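Local coordinates for uncharacterized protein (Staphylococcus aureus subsp. aureus, PDB 3H04), which is of unknown function but has an alpha/beta-hydrolase fold and is probably a serine hydrolase related to bacterial feruloyl esterases, at residues Ile32-Gly37 / Ala45-Pro50; Phe99-Ser104 / Thr260-Val265. All coordinates share one frame; numbering follows the deposited sequence.

Interaction 1 (Ile32-Gly37 / Ala45-Pro50)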
ATOM      1  N   ILE A  32     -11.326  -5.822  -5.823  1.00 18.82           N
ATOM      2  CA  ILE A  32     -10.021  -5.681  -5.216  1.00 17.53           C
ATOM      3  C   ILE A  32      -9.666  -4.192  -5.316  1.00 16.40           C
ATOM      4  O   ILE A  32      -9.432  -3.687  -6.409  1.00 14.76           O
ATOM      5  CB  ILE A  32      -8.964  -6.491  -5.973  1.00 15.81           C
ATOM      6  CG1 ILE A  32      -9.338  -7.973  -6.021  1.00 18.21           C
ATOM      7  CG2 ILE A  32      -7.555  -6.298  -5.287  1.00 17.64           C
ATOM      8  CD1 ILE A  32      -8.595  -8.762  -7.103  1.00 18.94           C
ATOM      9  N   VAL A  33      -9.575  -3.528  -4.174  1.00 15.98           N
ATOM     10  CA  VAL A  33      -9.120  -2.145  -4.111  1.00 15.69           C
ATOM     11  C   VAL A  33      -7.620  -2.093  -3.918  1.00 15.31           C
ATOM     12  O   VAL A  33      -7.113  -2.448  -2.854  1.00 15.01           O
ATOM     13  CB  VAL A  33      -9.797  -1.378  -2.946  1.00 15.32           C
ATOM     14  CG1 VAL A  33      -9.343   0.116  -2.961  1.00 16.27           C
ATOM     15  CG2 VAL A  33     -11.366  -1.536  -3.024  1.00 14.93           C
ATOM     16  N   TYR A  34      -6.921  -1.612  -4.947  1.00 15.00           N
ATOM     17  CA  TYR A  34      -5.476  -1.658  -5.001  1.00 14.51           C
ATOM     18  C   TYR A  34      -4.858  -0.329  -4.562  1.00 15.37           C
ATOM     19  O   TYR A  34      -5.236   0.718  -5.068  1.00 13.42           O
ATOM     20  CB  TYR A  34      -4.985  -2.030  -6.393  1.00 14.52           C
ATOM     21  CG  TYR A  34      -3.493  -1.855  -6.528  1.00 16.81           C
ATOM     22  CD1 TYR A  34      -2.620  -2.712  -5.875  1.00 18.63           C
ATOM     23  CD2 TYR A  34      -2.950  -0.811  -7.295  1.00 16.25           C
ATOM     24  CE1 TYR A  34      -1.263  -2.537  -5.938  1.00 17.71           C
ATOM     25  CE2 TYR A  34      -1.600  -0.642  -7.381  1.00 14.90           C
ATOM     26  CZ  TYR A  34      -0.745  -1.525  -6.711  1.00 17.62           C
ATOM     27  OH  TYR A  34       0.625  -1.368  -6.749  1.00 15.37           O
ATOM     28  N   ILE A  35      -3.892  -0.410  -3.629  1.00 15.47           N
ATOM     29  CA  ILE A  35      -3.211   0.762  -3.125  1.00 16.03           C
ATOM     30  C   ILE A  35      -1.722   0.586  -3.358  1.00 16.39           C
ATOM     31  O   ILE A  35      -1.064  -0.339  -2.787  1.00 16.24           O
ATOM     32  CB  ILE A  35      -3.547   1.018  -1.641  1.00 16.45           C
ATOM     33  CG1 ILE A  35      -5.058   0.954  -1.417  1.00 17.40           C
ATOM     34  CG2 ILE A  35      -2.931   2.360  -1.192  1.00 15.09           C
ATOM     35  CD1 ILE A  35      -5.532   1.439  -0.077  1.00 16.71           C
ATOM     36  N   HIS A  36      -1.182   1.455  -4.224  1.00 16.64           N
ATOM     37  CA  HIS A  36       0.197   1.356  -4.673  1.00 16.09           C
ATOM     38  C   HIS A  36       1.157   1.723  -3.569  1.00 17.24           C
ATOM     39  O   HIS A  36       0.752   2.358  -2.615  1.00 16.16           O
ATOM     40  CB  HIS A  36       0.468   2.319  -5.856  1.00 16.03           C
ATOM     41  CG  HIS A  36       0.397   3.776  -5.484  1.00 16.87           C
ATOM     42  ND1 HIS A  36       1.508   4.498  -5.077  1.00 19.87           N
ATOM     43  CD2 HIS A  36      -0.633   4.658  -5.524  1.00 17.16           C
ATOM     44  CE1 HIS A  36       1.141   5.751  -4.828  1.00 21.58           C
ATOM     45  NE2 HIS A  36      -0.149   5.879  -5.103  1.00 18.08           N
ATOM     46  N   GLY A  37       2.412   1.361  -3.727  1.00 16.68           N
ATOM     47  CA  GLY A  37       3.419   1.684  -2.735  1.00 18.26           C
ATOM     48  C   GLY A  37       4.141   3.011  -2.979  1.00 18.77           C
ATOM     49  O   GLY A  37       3.614   3.892  -3.647  1.00 22.06           O
ATOM     50  N   ALA A  45      -0.750   5.129  -9.080  1.00 19.26           N
ATOM     51  CA  ALA A  45      -1.785   4.106  -8.937  1.00 19.23           C
ATOM     52  C   ALA A  45      -1.671   2.982  -9.963  1.00 20.34           C
ATOM     53  O   ALA A  45      -1.959   1.819  -9.642  1.00 18.87           O
ATOM     54  CB  ALA A  45      -3.187   4.758  -9.034  1.00 20.22           C
ATOM     55  N   ASN A  46      -1.306   3.330 -11.207  1.00 21.08           N
ATOM     56  CA  ASN A  46      -1.193   2.346 -12.289  1.00 22.73           C
ATOM     57  C   ASN A  46       0.226   1.769 -12.452  1.00 21.96           C
ATOM     58  O   ASN A  46       0.774   1.805 -13.554  1.00 21.07           O
ATOM     59  CB  ASN A  46      -1.685   2.912 -13.638  1.00 23.01           C
ATOM     60  CG  ASN A  46      -0.882   4.118 -14.093  1.00 27.02           C
ATOM     61  OD1 ASN A  46      -0.281   4.831 -13.269  1.00 27.52           O
ATOM     62  ND2 ASN A  46      -0.869   4.364 -15.392  1.00 31.59           N
ATOM     63  N   ASP A  47       0.795   1.237 -11.360  1.00 21.24           N
ATOM     64  CA  ASP A  47       2.170   0.709 -11.349  1.00 20.62           C
ATOM     65  C   ASP A  47       2.237  -0.810 -11.364  1.00 21.56           C
ATOM     66  O   ASP A  47       3.338  -1.359 -11.330  1.00 21.80           O
ATOM     67  CB  ASP A  47       3.012   1.241 -10.168  1.00 21.30           C
ATOM     68  CG  ASP A  47       2.539   0.727  -8.791  1.00 15.92           C
ATOM     69  OD1 ASP A  47       1.442   0.124  -8.693  1.00 19.86           O
ATOM     70  OD2 ASP A  47       3.280   0.936  -7.811  1.00 19.92           O
ATOM     71  N   LEU A  48       1.086  -1.483 -11.473  1.00 22.85           N
ATOM     72  CA  LEU A  48       1.023  -2.945 -11.551  1.00 23.47           C
ATOM     73  C   LEU A  48       1.340  -3.417 -12.983  1.00 24.52           C
ATOM     74  O   LEU A  48       0.777  -2.875 -13.923  1.00 24.40           O
ATOM     75  CB  LEU A  48      -0.388  -3.465 -11.208  1.00 23.34           C
ATOM     76  CG  LEU A  48      -0.741  -3.555  -9.728  1.00 24.84           C
ATOM     77  CD1 LEU A  48      -2.165  -4.024  -9.591  1.00 27.14           C
ATOM     78  CD2 LEU A  48       0.250  -4.524  -8.995  1.00 24.19           C
ATOM     79  N   SER A  49       2.178  -4.441 -13.154  1.00 25.53           N
ATOM     80  CA  SER A  49       2.371  -5.034 -14.507  1.00 26.49           C
ATOM     81  C   SER A  49       1.051  -5.534 -15.084  1.00 25.96           C
ATOM     82  O   SER A  49       0.231  -6.126 -14.374  1.00 25.97           O
ATOM     83  CB  SER A  49       3.369  -6.200 -14.545  1.00 26.72           C
ATOM     84  OG  SER A  49       4.493  -5.955 -13.684  1.00 31.10           O
ATOM     85  N   PRO A  50       0.868  -5.354 -16.399  1.00 25.85           N
ATOM     86  CA  PRO A  50      -0.285  -5.913 -17.114  1.00 25.30           C
ATOM     87  C   PRO A  50      -0.524  -7.387 -16.797  1.00 23.81           C
ATOM     88  O   PRO A  50      -1.682  -7.841 -16.707  1.00 23.08           O
ATOM     89  CB  PRO A  50       0.130  -5.768 -18.594  1.00 25.25           C
ATOM     90  CG  PRO A  50       1.064  -4.611 -18.595  1.00 26.50           C
ATOM     91  CD  PRO A  50       1.812  -4.674 -17.307  1.00 25.49           C
TER
HETATM   92  O   HOH W   1       3.330  -0.298  -5.548  1.00 20.91           O
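Tyr34 reaches from its strand into the bend of 45-50, where Ala45, Asp47 and Leu48 meet its ring. With CG anti to the backbone N (chi1 170°), the ring extends toward 45-50 and presents its hydroxyl to the carboxylate of Asp47. Asp47 has CG between its own N and carbonyl carbon (chi1 68°), which turns the carboxylate to the hydroxyl. Tyr34 OH donates to Asp47 OD1 at 2.6 Å, using the syn lone pair of that oxygen, while ring and carboxylate planes are turned 48° from each other. Leu48 lies over one face: its CD1 sits 3.8 Å from the ring centroid, almost exactly on the normal, a CH-pi contact, and its CG comes within 3.6 Å of Tyr34 CZ. Over the opposite face, offset toward the rim, is His36 N, 3.8 Å above the plane. At the ring edge Ala45 O lies in plane, 3.4 Å from Tyr34 CE2. Asp47 OD2 accepts from a water at 2.6 Å; this water also donates to Tyr34 OH and takes the backbone N-H of Gly37. Arg103 NE also donates to Tyr34 OH, so with Asp47 and the water three bonds grip the phenol oxygen. His36 brings CD2 to 3.6 Å from Ala45 N, and its ND1 donates to Gly37 O. The His-Gly pair after this strand is consistent with the HGGG-type oxyanion-hole loop of alpha/beta hydrolases.

Interaction 2 (Phe99-Ser104 / Thr260-Val265)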
ATOM      1  N   PHE A  99     -12.036  -6.492  -1.191  1.00 15.90           N
ATOM      2  CA  PHE A  99     -10.716  -6.715  -0.651  1.00 15.57           C
ATOM      3  C   PHE A  99      -9.808  -5.493  -0.841  1.00 15.52           C
ATOM      4  O   PHE A  99      -9.959  -4.737  -1.815  1.00 15.32           O
ATOM      5  CB  PHE A  99     -10.083  -7.903  -1.384  1.00 15.33           C
ATOM      6  CG  PHE A  99     -10.948  -9.145  -1.361  1.00 16.65           C
ATOM      7  CD1 PHE A  99     -10.867 -10.019  -0.307  1.00 14.46           C
ATOM      8  CD2 PHE A  99     -11.875  -9.393  -2.368  1.00 16.26           C
ATOM      9  CE1 PHE A  99     -11.670 -11.149  -0.262  1.00 17.85           C
ATOM     10  CE2 PHE A  99     -12.665 -10.485  -2.321  1.00 18.38           C
ATOM     11  CZ  PHE A  99     -12.552 -11.379  -1.282  1.00 17.21           C
ATOM     12  N   THR A 100      -8.825  -5.367   0.040  1.00 14.55           N
ATOM     13  CA  THR A 100      -7.750  -4.377  -0.146  1.00 14.59           C
ATOM     14  C   THR A 100      -6.464  -5.125  -0.478  1.00 15.04           C
ATOM     15  O   THR A 100      -6.185  -6.215   0.055  1.00 17.11           O
ATOM     16  CB  THR A 100      -7.598  -3.439   1.047  1.00 13.38           C
ATOM     17  OG1 THR A 100      -7.367  -4.183   2.269  1.00 14.12           O
ATOM     18  CG2 THR A 100      -8.896  -2.558   1.204  1.00 12.38           C
ATOM     19  N   PHE A 101      -5.721  -4.575  -1.419  1.00 14.68           N
ATOM     20  CA  PHE A 101      -4.483  -5.156  -1.911  1.00 14.08           C
ATOM     21  C   PHE A 101      -3.539  -3.996  -1.941  1.00 14.77           C
ATOM     22  O   PHE A 101      -3.794  -3.051  -2.687  1.00 15.22           O
ATOM     23  CB  PHE A 101      -4.682  -5.763  -3.305  1.00 14.30           C
ATOM     24  CG  PHE A 101      -3.393  -6.124  -4.008  1.00 15.34           C
ATOM     25  CD1 PHE A 101      -2.257  -6.429  -3.289  1.00 15.18           C
ATOM     26  CD2 PHE A 101      -3.332  -6.135  -5.395  1.00 15.19           C
ATOM     27  CE1 PHE A 101      -1.069  -6.806  -3.916  1.00 13.80           C
ATOM     28  CE2 PHE A 101      -2.137  -6.463  -6.051  1.00 19.77           C
ATOM     29  CZ  PHE A 101      -1.013  -6.820  -5.321  1.00 16.63           C
ATOM     30  N   GLY A 102      -2.504  -4.029  -1.095  1.00 14.12           N
ATOM     31  CA  GLY A 102      -1.445  -3.024  -1.123  1.00 15.07           C
ATOM     32  C   GLY A 102      -0.059  -3.621  -1.255  1.00 15.16           C
ATOM     33  O   GLY A 102       0.189  -4.812  -0.942  1.00 15.32           O
ATOM     34  N   ARG A 103       0.856  -2.798  -1.746  1.00 14.81           N
ATOM     35  CA  ARG A 103       2.265  -3.120  -1.806  1.00 14.39           C
ATOM     36  C   ARG A 103       2.975  -2.066  -1.027  1.00 15.95           C
ATOM     37  O   ARG A 103       2.756  -0.864  -1.232  1.00 14.68           O
ATOM     38  CB  ARG A 103       2.782  -3.204  -3.249  1.00 15.29           C
ATOM     39  CG  ARG A 103       1.967  -4.228  -4.057  1.00 12.80           C
ATOM     40  CD  ARG A 103       2.534  -4.637  -5.360  1.00 14.32           C
ATOM     41  NE  ARG A 103       2.715  -3.506  -6.289  1.00 16.72           N
ATOM     42  CZ  ARG A 103       3.389  -3.559  -7.445  1.00 19.62           C
ATOM     43  NH1 ARG A 103       3.978  -4.670  -7.847  1.00 19.46           N
ATOM     44  NH2 ARG A 103       3.461  -2.484  -8.218  1.00 19.92           N
ATOM     45  N   SER A 104       3.863  -2.528  -0.154  1.00 16.52           N
ATOM     46  CA  SER A 104       4.721  -1.677   0.637  1.00 17.02           C
ATOM     47  C   SER A 104       3.810  -0.783   1.525  1.00 16.08           C
ATOM     48  O   SER A 104       2.950  -1.288   2.242  1.00 15.15           O
ATOM     49  CB  SER A 104       5.713  -0.923  -0.279  1.00 18.11           C
ATOM     50  OG  SER A 104       6.801  -0.468   0.491  1.00 23.58           O
ATOM     51  N   THR A 260       3.485 -16.967  -9.806  1.00 17.05           N
ATOM     52  CA  THR A 260       2.970 -18.018  -8.939  1.00 17.63           C
ATOM     53  C   THR A 260       2.304 -17.494  -7.678  1.00 16.95           C
ATOM     54  O   THR A 260       1.248 -17.984  -7.273  1.00 16.89           O
ATOM     55  CB  THR A 260       4.089 -19.017  -8.602  1.00 17.35           C
ATOM     56  OG1 THR A 260       4.382 -19.707  -9.802  1.00 18.30           O
ATOM     57  CG2 THR A 260       3.687 -19.995  -7.525  1.00 18.35           C
ATOM     58  N   ILE A 261       2.943 -16.518  -7.059  1.00 17.18           N
ATOM     59  CA  ILE A 261       2.393 -15.829  -5.895  1.00 17.56           C
ATOM     60  C   ILE A 261       1.080 -15.081  -6.215  1.00 17.80           C
ATOM     61  O   ILE A 261       0.139 -15.167  -5.456  1.00 17.02           O
ATOM     62  CB  ILE A 261       3.469 -14.906  -5.245  1.00 17.65           C
ATOM     63  CG1 ILE A 261       4.552 -15.838  -4.616  1.00 17.45           C
ATOM     64  CG2 ILE A 261       2.819 -13.942  -4.174  1.00 17.66           C
ATOM     65  CD1 ILE A 261       5.793 -15.147  -4.028  1.00 20.07           C
ATOM     66  N   TYR A 262       1.012 -14.398  -7.343  1.00 17.51           N
ATOM     67  CA  TYR A 262      -0.240 -13.768  -7.801  1.00 18.58           C
ATOM     68  C   TYR A 262      -1.358 -14.781  -8.022  1.00 18.59           C
ATOM     69  O   TYR A 262      -2.502 -14.502  -7.689  1.00 18.86           O
ATOM     70  CB  TYR A 262      -0.050 -12.879  -9.073  1.00 18.54           C
ATOM     71  CG  TYR A 262       0.425 -11.481  -8.741  1.00 16.47           C
ATOM     72  CD1 TYR A 262       1.785 -11.180  -8.650  1.00 19.82           C
ATOM     73  CD2 TYR A 262      -0.481 -10.472  -8.450  1.00 16.93           C
ATOM     74  CE1 TYR A 262       2.215  -9.891  -8.292  1.00 15.10           C
ATOM     75  CE2 TYR A 262      -0.073  -9.168  -8.092  1.00 20.29           C
ATOM     76  CZ  TYR A 262       1.297  -8.892  -8.012  1.00 17.23           C
ATOM     77  OH  TYR A 262       1.736  -7.645  -7.658  1.00 18.30           O
ATOM     78  N   ARG A 263      -1.034 -15.942  -8.585  1.00 19.02           N
ATOM     79  CA  ARG A 263      -2.028 -17.005  -8.718  1.00 19.10           C
ATOM     80  C   ARG A 263      -2.482 -17.521  -7.358  1.00 19.31           C
ATOM     81  O   ARG A 263      -3.650 -17.750  -7.179  1.00 19.13           O
ATOM     82  CB  ARG A 263      -1.511 -18.156  -9.560  1.00 19.78           C
ATOM     83  CG  ARG A 263      -1.452 -17.785 -11.028  1.00 20.65           C
ATOM     84  CD  ARG A 263      -1.098 -18.995 -11.852  1.00 23.71           C
ATOM     85  NE  ARG A 263      -0.768 -18.643 -13.231  1.00 24.79           N
ATOM     86  CZ  ARG A 263      -1.639 -18.217 -14.149  1.00 25.74           C
ATOM     87  NH1 ARG A 263      -2.925 -18.046 -13.863  1.00 25.38           N
ATOM     88  NH2 ARG A 263      -1.207 -17.965 -15.383  1.00 24.21           N
ATOM     89  N   LYS A 264      -1.567 -17.609  -6.395  1.00 18.61           N
ATOM     90  CA  LYS A 264      -1.932 -17.944  -5.023  1.00 19.42           C
ATOM     91  C   LYS A 264      -2.839 -16.876  -4.370  1.00 18.65           C
ATOM     92  O   LYS A 264      -3.690 -17.207  -3.559  1.00 18.73           O
ATOM     93  CB  LYS A 264      -0.688 -18.116  -4.151  1.00 18.59           C
ATOM     94  CG  LYS A 264       0.188 -19.283  -4.477  1.00 21.77           C
ATOM     95  CD  LYS A 264       1.357 -19.279  -3.531  1.00 23.80           C
ATOM     96  CE  LYS A 264       2.203 -20.509  -3.686  1.00 25.93           C
ATOM     97  NZ  LYS A 264       1.646 -21.558  -2.885  1.00 27.52           N
ATOM     98  N   VAL A 265      -2.659 -15.619  -4.755  1.00 18.14           N
ATOM     99  CA  VAL A 265      -3.524 -14.557  -4.267  1.00 17.93           C
ATOM    100  C   VAL A 265      -4.969 -14.826  -4.689  1.00 18.32           C
ATOM    101  O   VAL A 265      -5.895 -14.807  -3.865  1.00 17.41           O
ATOM    102  CB  VAL A 265      -3.054 -13.166  -4.735  1.00 18.29           C
ATOM    103  CG1 VAL A 265      -4.171 -12.145  -4.571  1.00 15.76           C
ATOM    104  CG2 VAL A 265      -1.805 -12.747  -3.933  1.00 17.59           C
TER
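Tyr262 of helix 256-273 meets Phe101 and Arg103 on strand 98-103, far away in the chain, and makes the closest contacts of the pair of segments. Along the helix segment, Ile261 turns its side chain to other strands of the sheet. The CB of Tyr262, next in line, does not aim at strand 98-103, yet the end of the ring comes close to it. Tyr262 CE2 lies 3.8 Å from Phe101 CZ, and Tyr262 OH comes up to the edge of the Phe101 ring, near its plane, 3.7 Å from Phe101 CZ. The two side chains cross at about a right angle. The torsion that puts CG of Phe101 anti to its N (chi1 168°) sends the ring toward the helix; Phe125 packs edge-to-face against both aromatic rings. Helix 256-273 here covers one face of the central sheet; strand 98-103 includes Gly102 and leads into Ser104, a probable nucleophile elbow of the alpha/beta-hydrolase fold, with Ser104 OG hydrogen-bonded to His248 NE2. Arg103, bent at chi3 (-60°), brings its guanidinium obliquely to the phenol oxygen of Tyr262, the planes 68° apart and Arg103 NH1 3.7 Å from Tyr262 OH. Both groups are tied to one carboxylate: Asp251 OD2 forms a salt bridge with Arg103 NH1 and a hydrogen bond with Tyr262 OH. One turn beyond Ile261, Val265 N donates to Ile261 O at 2.9 Å, and the nearest CA of strand 98-103 to that of Val265 belongs to Phe101.

In the fold
From the N terminus, strand 30-35 comes first, and interaction 1 closes a short loop by bringing residues 45-48 back against its end, just before helix 50-56. Interaction 2 opens later, at strand 98-103, and closes only near the C terminus, when helix 256-273 returns to the sheet after more than 150 residues. The two are therefore in series, neither enclosing nor crossing the other. They meet side by side in the parallel part of the sheet: Val33 N lies 2.7 Å from Phe99 O and Ile35 N 2.8 Å from Phe101 O, probable hydrogen bonds between adjacent strands. Arg103 links them further, contacting Tyr34 and Leu48 as well as Tyr262.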